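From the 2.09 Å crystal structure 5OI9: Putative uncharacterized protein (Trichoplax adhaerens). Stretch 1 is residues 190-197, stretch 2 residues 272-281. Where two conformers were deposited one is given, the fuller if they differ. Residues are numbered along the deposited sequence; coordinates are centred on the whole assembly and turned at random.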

# COMPACT_ATOMS: atom_id res chain seq x y z
N VAL A 190 -6.82 2.78 -6.43
CA VAL A 190 -7.60 1.58 -6.17
C VAL A 190 -6.97 0.86 -4.98
O VAL A 190 -5.74 0.75 -4.89
CB VAL A 190 -7.68 0.64 -7.40
CG1 VAL A 190 -8.50 1.28 -8.50
CG2 VAL A 190 -6.29 0.29 -7.91
N VAL A 191 -7.82 0.40 -4.07
CA VAL A 191 -7.38 -0.34 -2.88
C VAL A 191 -8.28 -1.56 -2.72
O VAL A 191 -9.49 -1.44 -2.93
CB VAL A 191 -7.41 0.56 -1.63
CG1 VAL A 191 -7.10 -0.25 -0.38
CG2 VAL A 191 -6.44 1.72 -1.77
N PRO A 192 -7.74 -2.72 -2.36
CA PRO A 192 -8.62 -3.86 -2.07
C PRO A 192 -9.56 -3.51 -0.92
O PRO A 192 -9.16 -2.88 0.06
CB PRO A 192 -7.65 -4.98 -1.68
CG PRO A 192 -6.36 -4.60 -2.32
CD PRO A 192 -6.32 -3.10 -2.32
N SER A 193 -10.82 -3.90 -1.07
CA SER A 193 -11.83 -3.55 -0.08
C SER A 193 -11.92 -4.56 1.06
O SER A 193 -12.53 -4.24 2.08
CB SER A 193 -13.20 -3.41 -0.75
OG SER A 193 -13.60 -4.64 -1.33
N ALA A 194 -11.32 -5.73 0.92
CA ALA A 194 -11.50 -6.81 1.89
C ALA A 194 -11.27 -6.35 3.32
O ALA A 194 -10.23 -5.77 3.65
CB ALA A 194 -10.56 -7.97 1.55
N LEU A 195 -12.26 -6.61 4.18
CA LEU A 195 -12.13 -6.39 5.61
C LEU A 195 -11.65 -7.67 6.28
O LEU A 195 -12.20 -8.75 6.04
CB LEU A 195 -13.47 -5.97 6.23
CG LEU A 195 -14.08 -4.61 5.87
CD1 LEU A 195 -15.33 -4.37 6.70
CD2 LEU A 195 -13.07 -3.49 6.08
N ILE A 196 -10.63 -7.55 7.12
CA ILE A 196 -10.16 -8.67 7.93
C ILE A 196 -10.84 -8.61 9.28
O ILE A 196 -10.70 -7.61 10.01
CB ILE A 196 -8.63 -8.65 8.08
CG1 ILE A 196 -7.94 -8.79 6.72
CG2 ILE A 196 -8.17 -9.75 9.03
CD1 ILE A 196 -8.18 -10.12 6.05
N THR A 197 -11.59 -9.65 9.62
CA THR A 197 -12.16 -9.78 10.96
C THR A 197 -11.12 -10.38 11.90
O THR A 197 -10.55 -11.43 11.61
CB THR A 197 -13.41 -10.67 10.93
OG1 THR A 197 -14.33 -10.17 9.95
CG2 THR A 197 -14.08 -10.69 12.29
N VAL A 272 -0.41 -4.43 9.55
CA VAL A 272 -0.97 -5.70 9.99
C VAL A 272 -1.97 -6.22 8.96
O VAL A 272 -1.91 -7.39 8.54
CB VAL A 272 -1.62 -5.56 11.37
CG1 VAL A 272 -2.28 -6.87 11.78
CG2 VAL A 272 -0.58 -5.14 12.40
N TRP A 273 -2.90 -5.37 8.54
CA TRP A 273 -3.83 -5.73 7.48
C TRP A 273 -3.09 -6.11 6.20
O TRP A 273 -3.49 -7.05 5.50
CB TRP A 273 -4.79 -4.57 7.22
CG TRP A 273 -5.75 -4.77 6.09
CD1 TRP A 273 -6.97 -5.37 6.15
CD2 TRP A 273 -5.57 -4.35 4.73
NE1 TRP A 273 -7.57 -5.35 4.91
CE2 TRP A 273 -6.73 -4.73 4.02
CE3 TRP A 273 -4.55 -3.69 4.04
CZ2 TRP A 273 -6.89 -4.47 2.66
CZ3 TRP A 273 -4.71 -3.43 2.69
CH2 TRP A 273 -5.87 -3.82 2.01
N SER A 274 -1.99 -5.41 5.90
CA SER A 274 -1.22 -5.71 4.70
C SER A 274 -0.61 -7.11 4.77
O SER A 274 -0.59 -7.84 3.77
CB SER A 274 -0.13 -4.66 4.50
OG SER A 274 -0.69 -3.37 4.34
N ALA A 275 -0.13 -7.51 5.95
CA ALA A 275 0.40 -8.86 6.11
C ALA A 275 -0.70 -9.90 5.97
O ALA A 275 -0.50 -10.94 5.34
CB ALA A 275 1.10 -8.98 7.46
N CYS A 276 -1.88 -9.63 6.54
CA CYS A 276 -3.01 -10.54 6.40
C CYS A 276 -3.40 -10.72 4.94
O CYS A 276 -3.60 -11.85 4.47
CB CYS A 276 -4.21 -10.03 7.20
SG CYS A 276 -3.96 -9.97 8.99
N MSE A 277 -3.51 -9.62 4.20
CA MSE A 277 -3.86 -9.66 2.78
C MSE A 277 -2.84 -10.45 1.99
O MSE A 277 -3.18 -11.29 1.15
CB MSE A 277 -3.98 -8.25 2.21
CG MSE A 277 -5.15 -7.48 2.77
SE MSE A 277 -6.84 -8.33 2.34
CE MSE A 277 -6.97 -7.72 0.50
N ARG A 278 -1.56 -10.16 2.26
CA ARG A 278 -0.48 -10.86 1.59
C ARG A 278 -0.55 -12.37 1.84
O ARG A 278 -0.34 -13.16 0.91
CB ARG A 278 0.86 -10.30 2.06
CG ARG A 278 2.05 -10.95 1.42
CD ARG A 278 2.15 -10.63 -0.06
NE ARG A 278 3.28 -11.33 -0.65
CZ ARG A 278 4.53 -10.90 -0.58
NH1 ARG A 278 4.80 -9.75 0.03
NH2 ARG A 278 5.51 -11.60 -1.14
N TYR A 279 -0.84 -12.77 3.08
CA TYR A 279 -0.97 -14.19 3.38
C TYR A 279 -2.16 -14.81 2.66
O TYR A 279 -2.06 -15.91 2.11
CB TYR A 279 -1.10 -14.39 4.90
CG TYR A 279 -1.28 -15.83 5.33
CD1 TYR A 279 -0.21 -16.72 5.31
CD2 TYR A 279 -2.51 -16.29 5.79
CE1 TYR A 279 -0.37 -18.03 5.72
CE2 TYR A 279 -2.67 -17.60 6.21
CZ TYR A 279 -1.60 -18.47 6.16
OH TYR A 279 -1.76 -19.78 6.57
N LEU A 280 -3.29 -14.10 2.63
CA LEU A 280 -4.49 -14.64 1.98
C LEU A 280 -4.31 -14.74 0.47
O LEU A 280 -4.77 -15.71 -0.15
CB LEU A 280 -5.70 -13.78 2.31
CG LEU A 280 -6.16 -13.80 3.77
CD1 LEU A 280 -7.41 -12.96 3.94
CD2 LEU A 280 -6.40 -15.23 4.21
N TYR A 281 -3.65 -13.76 -0.14
CA TYR A 281 -3.57 -13.71 -1.59
C TYR A 281 -2.46 -14.59 -2.16
O TYR A 281 -2.60 -15.10 -3.28
CB TYR A 281 -3.34 -12.27 -2.06
CG TYR A 281 -4.61 -11.55 -2.43
CD1 TYR A 281 -5.18 -11.69 -3.69
CD2 TYR A 281 -5.25 -10.71 -1.52
CE1 TYR A 281 -6.34 -11.03 -4.03
CE2 TYR A 281 -6.41 -10.05 -1.85
CZ TYR A 281 -6.95 -10.21 -3.11
OH TYR A 281 -8.11 -9.54 -3.44

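The contact is a small, largely apolar packing of a helix against the end of one strand, the start of the next and the loop between them, fixed by a single hydrogen bond from an indole nitrogen to a backbone carbonyl. About 367 Å² is buried, both sides summed, between residues at least 77 positions apart in sequence. The axes of strand 190-192 and helix 272-281 approach no closer than 11.9 Å and lie at 74°, so side chains must bridge the gap.

W273 does much of this bridging. Its CA-to-CB bond points sideways relative to the first stretch, but with chi1 at 176° (t) and chi2 at 87° the indole extends to the loop. There W273 NE1 donates to A194 O at 3.0 Å, with an N-H...O angle of 153°. The carbonyl oxygen lies at the ring edge, near its plane, where the N-H can reach it; the bond thus gives a buried polar group of the indole a partner and ties the helix to a loop residue through its main chain. The far end of the six-membered ring reaches strand 190-192: W273 CH2 is 4.3 Å from P192 CB and, more loosely, 4.5 Å from V191 CG1.

Just after the loop, I196 has the largest area covered by the opposing stretch. Its CA-to-CB bond points toward the helix, and the m,m rotamer lets the side chain meet several helical residues. I196 CG1 lies 3.6 Å from W273 CD1 and 4.0 Å from C276 CB, while I196 CD1 reaches L280 CD1 at 3.6 Å. A long, branched aliphatic chain suits this place, since successive carbons meet residues spread over two turns of the helix. The CA-to-CB bonds of C276 and L280 point toward the first stretch; the short cysteine presents its CB to I196, and the leucine meets the tip of the isoleucine.

M277, modelled as selenomethionine, also starts sideways, but its m,m,m conformation brings its end to the loop. The terminal methyl, M277 CE, sits 3.6 Å from P192 CB and 3.7 Å from A194 CB, and M277 SE is 4.3 Å from I196 CD1. The flexible chain can thus touch three residues of the first stretch. The CA-to-CB bonds of P192 and A194 both point toward the helix, and the small A194 side chain meets the methyl while its carbonyl accepts the indole hydrogen bond. S193 and the exposed L195 alternate with the contacting P192, A194 and I196, and their CA-to-CB bonds point away from the helix.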